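Local coordinates for protein octaprenyl-diphosphate synthase (Bacteroides thetaiotaomicron, PDB 3RMG) that probably acts as a magnesium-dependent prenyltransferase of the FPP/GGPP synthase family, which builds isoprenoid diphosphate chains, at residues 11-14 against 15-18; 292-295 against 296-299. All blocks are in the same frame, centred on the assembly; numbering follows the deposited sequence.

From the N terminus, the chain leaves helix 5-10, turns through 11-13 and enters helix 14-23; contact 1 is this turn, ending at the N-cap I13, together with the first turn of the helix. Most of the helical body follows before contact 2, which lies within a single helix, 283-302, near the C-terminal end of the chain. Both contacts are local and stand in series, neither nested nor crossed, so neither closes a long loop. The centres of contact 1 and contact 2 are about 26 Å apart, and the nearest atoms of contact 1 and contact 2 about 15 Å apart. The two share a neighbour in helix 309-323, touched by P12 from contact 1 and by K295, A298 and F299 from contact 2.

Contact 1: 11-14 against 15-18; sequences TPIE and AELE
I13, at the N-cap position, gives its carbonyl to the first turn of helix 14-23: L17 N donates to I13 O at 2.8 Å, approaching almost straight along the C=O direction (171°). On the close-packed side, chi1 of 48° sets I13 CG1 between N and the carbonyl carbon, and the chain runs on from there to put CD1 4.0 Å from L17 CD1. E16, bent at chi2, folds back along I13, its CG 3.9 Å from I13 CB and its OE2 3.2 Å from I13 C. Its OE1 faces R60 in a long, weak ion pair. An alanine here would take away the carboxylate lying along I13 and would probably leave R60 without this weak ionic partner. The solvent side is looser. E18 N reaches E14 O at 3.3 Å, a bent bond with an N-H...O angle of 137°, and the carboxylates of E14 and E18 come no nearer than 4.6 Å between OE2 and OE1, like charges that would probably repel mildly. Inward, I13 rests on I53, L56 and L57 and L17 on L56, all of helix 50-62, whose R60 also bonds P12 O; P12 meets N309 and I310 of helix 309-323.

Contact 2: 292-295 against 296-299; sequences EQYK and KKAF
Residues 292-299 form two turns of regular alpha helix, in which K296, K297, A298 and F299 each donate a backbone N-H to the carbonyl four residues earlier, that of E292, Q293, Y294 and K295. The four bonds are alike: K296 N to E292 O and F299 N to K295 O both measure 2.9 Å. Two side-chain pairs run along the helix. K297 lies beside Y294 and points the same way, its CD 4.1 Å from Y294 CD1 and its CE 4.2 Å above the Y294 ring plane, displaced toward the rim. The ammonium is farther off, K297 NZ standing 5.7 Å from the Y294 ring centroid, so any cation-pi attraction is weak and the aliphatic chain does most of the touching. K295 is stretched out, CG anti to its N (chi1 -170°), and lies alongside F299, CG over one ring face and CE out by the rim, 3.9 Å from F299 CZ. Its NZ, carried past the ring edge, makes a salt bridge to D319 of helix 309-323. Y294 and K297 face helix 193-217, K295 and F299 face helix 309-323, and buried A298 touches both, through Y205 and L318. These are i to i+3 and i to i+4 pairs on a helix packed against two others in the all-helical isoprenoid synthase fold.

Contact 1: 11-14 against 15-18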
# COMPACT_ATOMS: atom_id res chain seq x y z
N THR A 11 21.42 -25.28 -6.85
CA THR A 11 22.51 -25.75 -6.01
C THR A 11 23.47 -24.62 -5.61
O THR A 11 23.79 -24.47 -4.44
CB THR A 11 23.31 -26.90 -6.67
OG1 THR A 11 22.43 -27.99 -6.98
CG2 THR A 11 24.39 -27.38 -5.71
N PRO A 12 23.90 -23.80 -6.59
CA PRO A 12 24.90 -22.75 -6.33
C PRO A 12 24.38 -21.68 -5.39
O PRO A 12 25.17 -20.89 -4.86
CB PRO A 12 25.18 -22.16 -7.72
CG PRO A 12 24.61 -23.16 -8.71
CD PRO A 12 23.45 -23.80 -7.99
N ILE A 13 23.07 -21.66 -5.18
CA ILE A 13 22.45 -20.64 -4.32
C ILE A 13 21.61 -21.27 -3.22
O ILE A 13 20.80 -20.60 -2.56
CB ILE A 13 21.61 -19.64 -5.14
CG1 ILE A 13 20.68 -20.38 -6.10
CG2 ILE A 13 22.50 -18.75 -5.94
CD1 ILE A 13 19.51 -19.55 -6.57
N GLU A 14 21.83 -22.56 -3.03
CA GLU A 14 21.10 -23.37 -2.06
C GLU A 14 20.97 -22.72 -0.67
O GLU A 14 19.88 -22.69 -0.09
CB GLU A 14 21.81 -24.72 -1.95
CG GLU A 14 20.93 -25.91 -1.55
CD GLU A 14 21.76 -27.18 -1.29
OE1 GLU A 14 22.70 -27.46 -2.07
OE2 GLU A 14 21.49 -27.88 -0.29
N ALA A 15 22.08 -22.23 -0.13
CA ALA A 15 22.11 -21.71 1.23
C ALA A 15 21.39 -20.38 1.33
O ALA A 15 20.64 -20.14 2.28
CB ALA A 15 23.58 -21.58 1.76
N GLU A 16 21.61 -19.52 0.34
CA GLU A 16 20.97 -18.21 0.33
C GLU A 16 19.49 -18.32 -0.01
O GLU A 16 18.68 -17.51 0.43
CB GLU A 16 21.72 -17.22 -0.58
CG GLU A 16 22.32 -17.82 -1.81
CD GLU A 16 23.69 -18.44 -1.57
OE1 GLU A 16 24.70 -17.68 -1.46
OE2 GLU A 16 23.76 -19.68 -1.53
N LEU A 17 19.12 -19.35 -0.76
CA LEU A 17 17.72 -19.67 -0.95
C LEU A 17 17.03 -20.00 0.37
O LEU A 17 15.85 -19.68 0.57
CB LEU A 17 17.55 -20.85 -1.89
CG LEU A 17 17.18 -20.47 -3.31
CD1 LEU A 17 17.10 -21.71 -4.17
CD2 LEU A 17 15.86 -19.69 -3.33
N GLU A 18 17.75 -20.64 1.28
CA GLU A 18 17.16 -20.99 2.56
C GLU A 18 17.04 -19.72 3.38
O GLU A 18 16.03 -19.51 4.06
CB GLU A 18 18.00 -22.04 3.29
CG GLU A 18 17.77 -23.46 2.78
CD GLU A 18 18.81 -24.45 3.29
OE1 GLU A 18 18.95 -25.53 2.67
OE2 GLU A 18 19.48 -24.16 4.30

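Contact 2: 292-295 against 296-299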
# COMPACT_ATOMS: atom_id res chain seq x y z
N GLU A 292 11.78 -16.62 -28.51
CA GLU A 292 13.11 -17.04 -28.94
C GLU A 292 13.99 -15.82 -29.22
O GLU A 292 15.17 -15.81 -28.90
CB GLU A 292 12.98 -17.88 -30.23
CG GLU A 292 13.84 -19.11 -30.28
CD GLU A 292 13.67 -19.98 -29.05
OE1 GLU A 292 12.56 -19.99 -28.49
OE2 GLU A 292 14.66 -20.64 -28.65
N GLN A 293 13.41 -14.79 -29.83
CA GLN A 293 14.15 -13.57 -30.09
C GLN A 293 14.62 -12.92 -28.78
O GLN A 293 15.78 -12.52 -28.67
CB GLN A 293 13.30 -12.58 -30.89
CG GLN A 293 13.18 -12.89 -32.37
CD GLN A 293 11.96 -12.22 -33.01
OE1 GLN A 293 11.54 -12.60 -34.11
NE2 GLN A 293 11.39 -11.24 -32.32
N TYR A 294 13.73 -12.81 -27.80
CA TYR A 294 14.09 -12.18 -26.54
C TYR A 294 15.06 -13.02 -25.73
O TYR A 294 15.92 -12.50 -25.02
CB TYR A 294 12.85 -11.81 -25.71
CG TYR A 294 12.25 -10.50 -26.15
CD1 TYR A 294 12.78 -9.29 -25.72
CD2 TYR A 294 11.14 -10.47 -27.00
CE1 TYR A 294 12.23 -8.09 -26.13
CE2 TYR A 294 10.59 -9.27 -27.42
CZ TYR A 294 11.14 -8.09 -26.99
OH TYR A 294 10.59 -6.91 -27.40
N LYS A 295 14.91 -14.34 -25.83
CA LYS A 295 15.82 -15.26 -25.19
C LYS A 295 17.22 -15.09 -25.76
O LYS A 295 18.21 -15.11 -25.03
CB LYS A 295 15.37 -16.69 -25.41
CG LYS A 295 16.10 -17.72 -24.60
CD LYS A 295 15.54 -19.10 -24.91
CE LYS A 295 16.35 -20.19 -24.25
NZ LYS A 295 16.13 -21.50 -24.92
N LYS A 296 17.30 -14.91 -27.08
CA LYS A 296 18.60 -14.72 -27.70
C LYS A 296 19.17 -13.37 -27.29
O LYS A 296 20.37 -13.24 -27.05
CB LYS A 296 18.50 -14.83 -29.22
CG LYS A 296 19.80 -14.50 -29.94
CD LYS A 296 19.54 -14.21 -31.42
CE LYS A 296 20.66 -13.39 -32.06
NZ LYS A 296 21.95 -14.13 -32.13
N LYS A 297 18.32 -12.35 -27.20
CA LYS A 297 18.78 -11.06 -26.73
C LYS A 297 19.40 -11.20 -25.34
O LYS A 297 20.43 -10.60 -25.03
CB LYS A 297 17.63 -10.05 -26.71
CG LYS A 297 17.24 -9.50 -28.09
CD LYS A 297 16.16 -8.45 -27.92
CE LYS A 297 15.20 -8.40 -29.10
NZ LYS A 297 15.78 -7.69 -30.26
N ALA A 298 18.77 -12.04 -24.52
CA ALA A 298 19.24 -12.27 -23.16
C ALA A 298 20.57 -13.01 -23.15
O ALA A 298 21.48 -12.62 -22.42
CB ALA A 298 18.19 -13.02 -22.35
N PHE A 299 20.68 -14.08 -23.95
CA PHE A 299 21.91 -14.86 -24.05
C PHE A 299 23.06 -14.00 -24.57
O PHE A 299 24.17 -14.04 -24.04
CB PHE A 299 21.70 -16.07 -24.97
CG PHE A 299 21.07 -17.26 -24.28
CD1 PHE A 299 21.14 -18.52 -24.84
CD2 PHE A 299 20.43 -17.11 -23.07
CE1 PHE A 299 20.56 -19.61 -24.20
CE2 PHE A 299 19.86 -18.19 -22.42
CZ PHE A 299 19.93 -19.44 -23.00